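Local coordinates for stage III sporulation protein AB (Bacillus subtilis, PDB 6BS9), which is essential for sporulation and is probably part of a secretion-system-like transport apparatus, at residues A[5-17]-A[79-92]. Sequence-based numbering, arbitrary orientation. Where two conformers were deposited one is given.
Sequences ERPRQIRQLRAAL and LSLKKSEYEVLKQF. With SO4 (sulfate ion), chain G.
Arg6 grips the carboxylate of Glu85 side-on, NE donating a hydrogen bond to OE2 at 2.9 Å and NH2 a nearly straight one to OE1 (173°). With CG anti to the backbone N (chi1 -176°), the extended chain carries the guanidinium across to the start of helix 83-95; Lys82 CD lies over one face, 3.4 Å from CZ, and a sulfate, probably from crystallisation, sits at its edge. Each Glu85 oxygen has a second donor on the opposite carboxylate face: Ser84 OG for OE1 and, for OE2, N of the N-cap Lys82, half of a capping box. Replacing Glu85 with an alanine is likely to hold the Arg6 guanidinium less firmly and leave Lys82 N without this acceptor. Gln9 OE1 accepts from Ser80 N at 2.8 Å, tying the turn before helix 83-95 to helix 2-26. Deeper in, Leu81 CD1 meets Leu13 CD1 tip to tip at 3.7 Å, Leu89 CD1 packs on the same methyl, the side chains crossing at about a right angle, and Leu17 CD2 makes a CH-pi contact over the Phe92 ring. Segments 5-17 and 83-92 run almost parallel (9°), axes 12.4 Å apart at closest approach, within the all-helical Spore_III_AB region; Leu13 also touches helix 46-58, Leu17 helix 101-128 and Leu89 helix 64-75.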
ATOM      1  N   GLU A   5      -4.373  -6.506 -15.068  1.00 56.91           N
ATOM      2  CA  GLU A   5      -3.306  -6.317 -14.088  1.00 53.02           C
ATOM      3  C   GLU A   5      -3.853  -5.655 -12.824  1.00 50.08           C
ATOM      4  O   GLU A   5      -3.365  -5.903 -11.746  1.00 46.98           O
ATOM      5  CB  GLU A   5      -2.150  -5.524 -14.668  1.00 52.91           C
ATOM      6  CG  GLU A   5      -0.843  -6.298 -14.642  1.00 59.76           C
ATOM      7  CD  GLU A   5      -0.916  -7.887 -14.779  1.00 64.25           C
ATOM      8  OE1 GLU A   5      -0.416  -8.647 -13.879  1.00 63.06           O
ATOM      9  OE2 GLU A   5      -1.494  -8.432 -15.750  1.00 63.36           O
ATOM     10  N   ARG A   6      -4.833  -4.763 -12.979  1.00 45.36           N
ATOM     11  CA  ARG A   6      -5.328  -3.960 -11.867  1.00 43.67           C
ATOM     12  C   ARG A   6      -5.834  -4.759 -10.631  1.00 38.78           C
ATOM     13  O   ARG A   6      -5.395  -4.501  -9.550  1.00 37.09           O
ATOM     14  CB  ARG A   6      -6.404  -3.009 -12.376  1.00 42.33           C
ATOM     15  CG  ARG A   6      -6.948  -2.061 -11.366  1.00 43.41           C
ATOM     16  CD  ARG A   6      -8.054  -1.265 -11.990  1.00 43.68           C
ATOM     17  NE  ARG A   6      -8.744  -0.523 -10.954  1.00 46.48           N
ATOM     18  CZ  ARG A   6     -10.067  -0.284 -10.900  1.00 44.81           C
ATOM     19  NH1 ARG A   6     -10.893  -0.738 -11.825  1.00 44.59           N
ATOM     20  NH2 ARG A   6     -10.540   0.410  -9.888  1.00 42.56           N
ATOM     21  N   PRO A   7      -6.730  -5.738 -10.812  1.00 38.47           N
ATOM     22  CA  PRO A   7      -7.150  -6.553  -9.675  1.00 37.53           C
ATOM     23  C   PRO A   7      -6.041  -7.283  -8.988  1.00 37.93           C
ATOM     24  O   PRO A   7      -6.046  -7.356  -7.757  1.00 36.63           O
ATOM     25  CB  PRO A   7      -8.110  -7.598 -10.311  1.00 39.39           C
ATOM     26  CG  PRO A   7      -8.441  -7.039 -11.642  1.00 38.95           C
ATOM     27  CD  PRO A   7      -7.273  -6.260 -12.076  1.00 38.47           C
ATOM     28  N   ARG A   8      -5.114  -7.841  -9.785  1.00 38.25           N
ATOM     29  CA  ARG A   8      -3.965  -8.539  -9.270  1.00 41.18           C
ATOM     30  C   ARG A   8      -3.086  -7.595  -8.407  1.00 37.46           C
ATOM     31  O   ARG A   8      -2.588  -8.005  -7.346  1.00 33.50           O
ATOM     32  CB  ARG A   8      -3.192  -9.193 -10.414  1.00 48.07           C
ATOM     33  CG  ARG A   8      -1.965 -10.037 -10.025  1.00 60.69           C
ATOM     34  CD  ARG A   8      -1.172 -10.649 -11.245  1.00 70.66           C
ATOM     35  NE  ARG A   8      -0.544 -11.942 -10.919  1.00 81.49           N
ATOM     36  CZ  ARG A   8       0.735 -12.158 -10.548  1.00 86.54           C
ATOM     37  NH1 ARG A   8       1.119 -13.413 -10.282  1.00 84.24           N
ATOM     38  NH2 ARG A   8       1.638 -11.167 -10.435  1.00 86.15           N
ATOM     39  N   GLN A   9      -2.920  -6.358  -8.830  1.00 33.33           N
ATOM     40  CA  GLN A   9      -2.063  -5.457  -8.097  1.00 34.71           C
ATOM     41  C   GLN A   9      -2.759  -4.965  -6.818  1.00 34.95           C
ATOM     42  O   GLN A   9      -2.118  -4.829  -5.765  1.00 32.87           O
ATOM     43  CB  GLN A   9      -1.600  -4.300  -8.980  1.00 36.89           C
ATOM     44  CG  GLN A   9      -0.556  -4.711 -10.027  1.00 37.05           C
ATOM     45  CD  GLN A   9      -0.020  -3.545 -10.886  1.00 37.05           C
ATOM     46  OE1 GLN A   9      -0.303  -2.354 -10.661  1.00 34.41           O
ATOM     47  NE2 GLN A   9       0.729  -3.920 -11.910  1.00 38.80           N
ATOM     48  N   ILE A  10      -4.086  -4.811  -6.876  1.00 31.84           N
ATOM     49  CA  ILE A  10      -4.835  -4.481  -5.664  1.00 30.95           C
ATOM     50  C   ILE A  10      -4.739  -5.595  -4.662  1.00 30.15           C
ATOM     51  O   ILE A  10      -4.509  -5.381  -3.501  1.00 29.95           O
ATOM     52  CB  ILE A  10      -6.297  -4.167  -6.012  1.00 31.45           C
ATOM     53  CG1 ILE A  10      -6.314  -2.882  -6.841  1.00 33.05           C
ATOM     54  CG2 ILE A  10      -7.107  -3.942  -4.751  1.00 30.50           C
ATOM     55  CD1 ILE A  10      -7.633  -2.649  -7.523  1.00 35.58           C
ATOM     56  N   ARG A  11      -4.807  -6.816  -5.137  1.00 32.20           N
ATOM     57  CA  ARG A  11      -4.742  -7.974  -4.261  1.00 34.50           C
ATOM     58  C   ARG A  11      -3.428  -8.032  -3.536  1.00 33.81           C
ATOM     59  O   ARG A  11      -3.377  -8.283  -2.325  1.00 35.74           O
ATOM     60  CB  ARG A  11      -4.977  -9.243  -5.093  1.00 35.72           C
ATOM     61  CG  ARG A  11      -5.273 -10.479  -4.315  1.00 37.56           C
ATOM     62  CD  ARG A  11      -5.617 -11.612  -5.270  1.00 41.57           C
ATOM     63  NE  ARG A  11      -4.521 -11.930  -6.184  1.00 43.85           N
ATOM     64  CZ  ARG A  11      -4.744 -12.000  -7.492  1.00 44.93           C
ATOM     65  NH1 ARG A  11      -3.732 -12.299  -8.267  1.00 42.32           N
ATOM     66  NH2 ARG A  11      -5.999 -11.774  -8.020  1.00 42.39           N
ATOM     67  N   GLN A  12      -2.358  -7.807  -4.287  1.00 35.67           N
ATOM     68  CA  GLN A  12      -0.996  -7.703  -3.711  1.00 35.83           C
ATOM     69  C   GLN A  12      -0.857  -6.590  -2.683  1.00 35.12           C
ATOM     70  O   GLN A  12      -0.207  -6.781  -1.674  1.00 34.10           O
ATOM     71  CB  GLN A  12       0.021  -7.411  -4.845  1.00 38.27           C
ATOM     72  CG  GLN A  12       0.310  -8.595  -5.758  1.00 40.83           C
ATOM     73  CD  GLN A  12       1.169  -8.188  -6.944  1.00 44.32           C
ATOM     74  OE1 GLN A  12       1.087  -7.089  -7.480  1.00 41.40           O
ATOM     75  NE2 GLN A  12       2.019  -9.075  -7.339  1.00 51.37           N
ATOM     76  N   LEU A  13      -1.459  -5.404  -2.975  1.00 34.27           N
ATOM     77  CA  LEU A  13      -1.437  -4.290  -2.037  1.00 32.11           C
ATOM     78  C   LEU A  13      -2.177  -4.626  -0.734  1.00 32.11           C
ATOM     79  O   LEU A  13      -1.682  -4.333   0.348  1.00 30.88           O
ATOM     80  CB  LEU A  13      -2.011  -3.056  -2.685  1.00 32.63           C
ATOM     81  CG  LEU A  13      -1.069  -2.381  -3.678  1.00 31.45           C
ATOM     82  CD1 LEU A  13      -1.848  -1.445  -4.533  1.00 31.74           C
ATOM     83  CD2 LEU A  13       0.042  -1.640  -2.978  1.00 31.71           C
ATOM     84  N   ARG A  14      -3.319  -5.289  -0.843  0.50 31.57           N
ATOM     85  CA  ARG A  14      -4.078  -5.737   0.331  0.50 30.19           C
ATOM     86  C   ARG A  14      -3.246  -6.701   1.182  0.50 31.80           C
ATOM     87  O   ARG A  14      -3.288  -6.629   2.403  0.50 34.56           O
ATOM     88  CB  ARG A  14      -5.330  -6.443  -0.207  0.50 29.82           C
ATOM     89  CG  ARG A  14      -6.515  -6.785   0.715  0.50 29.49           C
ATOM     90  CD  ARG A  14      -7.252  -5.679   1.475  0.50 29.31           C
ATOM     91  NE  ARG A  14      -7.986  -6.324   2.549  0.50 29.99           N
ATOM     92  CZ  ARG A  14      -7.418  -6.936   3.578  0.50 30.80           C
ATOM     93  NH1 ARG A  14      -6.090  -6.908   3.750  0.50 29.74           N
ATOM     94  NH2 ARG A  14      -8.204  -7.557   4.440  0.50 30.81           N
ATOM     95  N   ALA A  15      -2.487  -7.602   0.552  1.00 31.03           N
ATOM     96  CA  ALA A  15      -1.626  -8.512   1.267  1.00 32.31           C
ATOM     97  C   ALA A  15      -0.537  -7.753   2.030  1.00 32.83           C
ATOM     98  O   ALA A  15      -0.288  -7.989   3.197  1.00 32.68           O
ATOM     99  CB  ALA A  15      -0.996  -9.531   0.296  1.00 34.43           C
ATOM    100  N   ALA A  16       0.169  -6.900   1.310  1.00 31.13           N
ATOM    101  CA  ALA A  16       1.281  -6.198   1.845  1.00 30.06           C
ATOM    102  C   ALA A  16       0.833  -5.247   2.956  1.00 31.62           C
ATOM    103  O   ALA A  16       1.467  -5.217   4.025  1.00 29.85           O
ATOM    104  CB  ALA A  16       1.927  -5.397   0.722  1.00 32.25           C
ATOM    105  N   LEU A  17      -0.232  -4.461   2.712  1.00 30.15           N
ATOM    106  CA  LEU A  17      -0.738  -3.575   3.769  1.00 31.11           C
ATOM    107  C   LEU A  17      -1.310  -4.280   5.003  1.00 29.21           C
ATOM    108  O   LEU A  17      -1.163  -3.814   6.138  1.00 27.41           O
ATOM    109  CB  LEU A  17      -1.766  -2.599   3.203  1.00 33.73           C
ATOM    110  CG  LEU A  17      -1.203  -1.714   2.051  1.00 36.28           C
ATOM    111  CD1 LEU A  17      -2.221  -0.655   1.648  1.00 36.54           C
ATOM    112  CD2 LEU A  17       0.116  -1.071   2.379  1.00 36.59           C
ATOM    113  N   LEU A  79       2.544   1.452 -12.048  1.00 42.00           N
ATOM    114  CA  LEU A  79       1.468   0.592 -11.597  1.00 41.47           C
ATOM    115  C   LEU A  79       0.359   0.672 -12.612  1.00 43.82           C
ATOM    116  O   LEU A  79       0.395   1.520 -13.501  1.00 46.84           O
ATOM    117  CB  LEU A  79       1.002   1.025 -10.209  1.00 41.63           C
ATOM    118  CG  LEU A  79       2.094   1.151  -9.142  1.00 41.46           C
ATOM    119  CD1 LEU A  79       1.444   1.473  -7.817  1.00 42.54           C
ATOM    120  CD2 LEU A  79       2.972  -0.112  -8.992  1.00 41.93           C
ATOM    121  N   SER A  80      -0.600  -0.236 -12.480  1.00 47.42           N
ATOM    122  CA  SER A  80      -1.762  -0.362 -13.385  1.00 47.26           C
ATOM    123  C   SER A  80      -3.067  -0.076 -12.617  1.00 43.00           C
ATOM    124  O   SER A  80      -4.047  -0.761 -12.771  1.00 43.96           O
ATOM    125  CB  SER A  80      -1.781  -1.748 -14.024  1.00 46.71           C
ATOM    126  OG  SER A  80      -0.608  -1.912 -14.804  1.00 52.48           O
ATOM    127  N   LEU A  81      -3.065   1.001 -11.847  1.00 39.77           N
ATOM    128  CA  LEU A  81      -4.181   1.356 -11.006  1.00 39.49           C
ATOM    129  C   LEU A  81      -4.871   2.652 -11.474  1.00 40.02           C
ATOM    130  O   LEU A  81      -4.282   3.445 -12.149  1.00 40.39           O
ATOM    131  CB  LEU A  81      -3.647   1.494  -9.572  1.00 38.59           C
ATOM    132  CG  LEU A  81      -2.944   0.257  -8.965  1.00 38.10           C
ATOM    133  CD1 LEU A  81      -2.416   0.531  -7.581  1.00 37.13           C
ATOM    134  CD2 LEU A  81      -3.864  -0.968  -8.963  1.00 39.00           C
ATOM    135  N   LYS A  82      -6.081   2.867 -11.008  1.00 43.84           N
ATOM    136  CA  LYS A  82      -6.847   4.095 -11.230  1.00 48.81           C
ATOM    137  C   LYS A  82      -6.676   5.085 -10.088  1.00 49.48           C
ATOM    138  O   LYS A  82      -6.118   4.768  -9.034  1.00 49.73           O
ATOM    139  CB  LYS A  82      -8.325   3.759 -11.460  1.00 49.50           C
ATOM    140  CG  LYS A  82      -8.517   2.787 -12.627  1.00 52.51           C
ATOM    141  CD  LYS A  82      -9.958   2.447 -12.876  1.00 57.72           C
ATOM    142  CE  LYS A  82     -10.566   3.178 -14.053  1.00 61.85           C
ATOM    143  NZ  LYS A  82     -10.149   2.536 -15.343  1.00 65.37           N
ATOM    144  N   LYS A  83      -7.090   6.310 -10.346  1.00 50.42           N
ATOM    145  CA  LYS A  83      -6.964   7.408  -9.389  1.00 53.39           C
ATOM    146  C   LYS A  83      -7.592   7.093  -8.046  1.00 47.43           C
ATOM    147  O   LYS A  83      -7.079   7.476  -7.007  1.00 47.09           O
ATOM    148  CB  LYS A  83      -7.539   8.732  -9.976  1.00 58.52           C
ATOM    149  CG  LYS A  83      -6.895   9.992  -9.358  1.00 70.44           C
ATOM    150  CD  LYS A  83      -5.354  10.021  -9.579  1.00 72.33           C
ATOM    151  CE  LYS A  83      -4.708  11.357  -9.179  1.00 78.50           C
ATOM    152  NZ  LYS A  83      -3.221  11.411  -9.361  1.00 78.42           N
ATOM    153  N   SER A  84      -8.708   6.384  -8.074  1.00 45.94           N
ATOM    154  CA  SER A  84      -9.369   5.931  -6.839  1.00 46.22           C
ATOM    155  C   SER A  84      -8.397   5.129  -5.973  1.00 43.16           C
ATOM    156  O   SER A  84      -8.288   5.428  -4.791  1.00 45.10           O
ATOM    157  CB  SER A  84     -10.674   5.208  -7.130  1.00 46.27           C
ATOM    158  OG  SER A  84     -10.377   4.147  -8.034  1.00 49.03           O
ATOM    159  N   GLU A  85      -7.598   4.235  -6.562  1.00 40.43           N
ATOM    160  CA  GLU A  85      -6.548   3.546  -5.776  1.00 41.95           C
ATOM    161  C   GLU A  85      -5.471   4.491  -5.225  1.00 41.90           C
ATOM    162  O   GLU A  85      -4.980   4.300  -4.098  1.00 37.89           O
ATOM    163  CB  GLU A  85      -5.862   2.417  -6.578  1.00 42.67           C
ATOM    164  CG  GLU A  85      -6.702   1.170  -6.781  1.00 41.47           C
ATOM    165  CD  GLU A  85      -7.680   1.276  -7.941  1.00 42.79           C
ATOM    166  OE1 GLU A  85      -8.838   1.586  -7.690  1.00 47.89           O
ATOM    167  OE2 GLU A  85      -7.276   1.102  -9.091  1.00 39.88           O
ATOM    168  N   TYR A  86      -5.045   5.455  -6.042  1.00 43.11           N
ATOM    169  CA  TYR A  86      -4.043   6.458  -5.631  1.00 44.45           C
ATOM    170  C   TYR A  86      -4.528   7.149  -4.369  1.00 42.47           C
ATOM    171  O   TYR A  86      -3.766   7.298  -3.405  1.00 39.91           O
ATOM    172  CB  TYR A  86      -3.764   7.541  -6.714  1.00 48.31           C
ATOM    173  CG  TYR A  86      -2.795   8.630  -6.223  1.00 53.55           C
ATOM    174  CD1 TYR A  86      -1.411   8.406  -6.191  1.00 53.88           C
ATOM    175  CD2 TYR A  86      -3.266   9.874  -5.779  1.00 54.22           C
ATOM    176  CE1 TYR A  86      -0.537   9.381  -5.748  1.00 54.11           C
ATOM    177  CE2 TYR A  86      -2.387  10.858  -5.315  1.00 54.07           C
ATOM    178  CZ  TYR A  86      -1.033  10.590  -5.273  1.00 56.52           C
ATOM    179  OH  TYR A  86      -0.149  11.542  -4.813  1.00 54.68           O
ATOM    180  N   GLU A  87      -5.792   7.564  -4.381  1.00 39.42           N
ATOM    181  CA  GLU A  87      -6.343   8.299  -3.259  1.00 40.33           C
ATOM    182  C   GLU A  87      -6.408   7.411  -2.011  1.00 38.12           C
ATOM    183  O   GLU A  87      -6.090   7.847  -0.931  1.00 38.73           O
ATOM    184  CB  GLU A  87      -7.739   8.890  -3.607  1.00 43.08           C
ATOM    185  CG  GLU A  87      -7.697  10.085  -4.594  1.00 46.68           C
ATOM    186  CD  GLU A  87      -6.872  11.279  -4.106  1.00 48.60           C
ATOM    187  OE1 GLU A  87      -6.917  11.597  -2.855  1.00 46.88           O
ATOM    188  OE2 GLU A  87      -6.155  11.890  -4.966  1.00 54.39           O
ATOM    189  N   VAL A  88      -6.793   6.162  -2.187  1.00 36.22           N
ATOM    190  CA  VAL A  88      -6.773   5.258  -1.092  1.00 36.42           C
ATOM    191  C   VAL A  88      -5.373   5.086  -0.544  1.00 35.28           C
ATOM    192  O   VAL A  88      -5.172   5.149   0.674  1.00 33.88           O
ATOM    193  CB  VAL A  88      -7.401   3.891  -1.459  1.00 36.79           C
ATOM    194  CG1 VAL A  88      -7.190   2.882  -0.340  1.00 36.50           C
ATOM    195  CG2 VAL A  88      -8.897   4.061  -1.738  1.00 36.67           C
ATOM    196  N   LEU A  89      -4.389   4.881  -1.422  1.00 36.82           N
ATOM    197  CA  LEU A  89      -3.011   4.736  -0.973  1.00 36.81           C
ATOM    198  C   LEU A  89      -2.448   5.998  -0.305  1.00 39.87           C
ATOM    199  O   LEU A  89      -1.702   5.909   0.668  1.00 45.21           O
ATOM    200  CB  LEU A  89      -2.152   4.235  -2.116  1.00 37.47           C
ATOM    201  CG  LEU A  89      -2.513   2.804  -2.549  1.00 37.39           C
ATOM    202  CD1 LEU A  89      -1.882   2.437  -3.842  1.00 36.24           C
ATOM    203  CD2 LEU A  89      -2.134   1.755  -1.484  1.00 37.60           C
ATOM    204  N   LYS A  90      -2.848   7.156  -0.787  1.00 42.16           N
ATOM    205  CA  LYS A  90      -2.506   8.427  -0.156  1.00 47.51           C
ATOM    206  C   LYS A  90      -3.121   8.521   1.217  1.00 42.89           C
ATOM    207  O   LYS A  90      -2.438   8.911   2.153  1.00 40.48           O
ATOM    208  CB  LYS A  90      -2.968   9.606  -1.035  1.00 53.21           C
ATOM    209  CG  LYS A  90      -2.472  10.976  -0.574  1.00 64.19           C
ATOM    210  CD  LYS A  90      -2.938  12.112  -1.498  1.00 70.93           C
ATOM    211  CE  LYS A  90      -2.273  13.456  -1.146  1.00 75.70           C
ATOM    212  NZ  LYS A  90      -2.200  14.420  -2.300  1.00 75.96           N
ATOM    213  N   GLN A  91      -4.404   8.183   1.349  1.00 43.12           N
ATOM    214  CA  GLN A  91      -5.066   8.149   2.690  1.00 44.33           C
ATOM    215  C   GLN A  91      -4.380   7.168   3.644  1.00 38.66           C
ATOM    216  O   GLN A  91      -4.254   7.450   4.829  1.00 38.32           O
ATOM    217  CB  GLN A  91      -6.644   8.084   2.744  1.00 49.02           C
ATOM    218  CG  GLN A  91      -7.491   7.338   1.721  1.00 53.82           C
ATOM    219  CD  GLN A  91      -8.892   6.902   2.279  0.50 50.22           C
ATOM    220  OE1 GLN A  91      -9.312   5.773   2.087  0.50 45.90           O
ATOM    221  NE2 GLN A  91      -9.579   7.800   2.977  0.50 50.49           N
ATOM    222  N   PHE A  92      -3.867   6.061   3.125  1.00 36.50           N
ATOM    223  CA  PHE A  92      -3.061   5.179   3.955  1.00 36.30           C
ATOM    224  C   PHE A  92      -1.801   5.898   4.501  1.00 38.42           C
ATOM    225  O   PHE A  92      -1.476   5.772   5.671  1.00 38.62           O
ATOM    226  CB  PHE A  92      -2.702   3.860   3.238  1.00 32.92           C
ATOM    227  CG  PHE A  92      -1.751   2.985   4.007  1.00 29.52           C
ATOM    228  CD1 PHE A  92      -2.183   2.234   5.033  1.00 29.26           C
ATOM    229  CD2 PHE A  92      -0.411   2.939   3.700  1.00 28.18           C
ATOM    230  CE1 PHE A  92      -1.307   1.395   5.749  1.00 29.16           C
ATOM    231  CE2 PHE A  92       0.463   2.171   4.425  1.00 28.46           C
ATOM    232  CZ  PHE A  92       0.020   1.385   5.456  1.00 27.81           C
TER
HETATM  233  S   SO4 G 203     -13.994   1.340 -11.686  1.00 82.88           S
HETATM  234  O1  SO4 G 203     -15.050   1.428 -10.655  1.00 83.83           O
HETATM  235  O2  SO4 G 203     -12.939   0.461 -11.149  1.00 90.58           O
HETATM  236  O3  SO4 G 203     -14.502   0.731 -12.948  1.00 69.55           O
HETATM  237  O4  SO4 G 203     -13.447   2.711 -11.883  1.00 73.43           O
HETATM  238  O   HOH W   1       1.810  -1.970 -14.139  1.00 30.95           O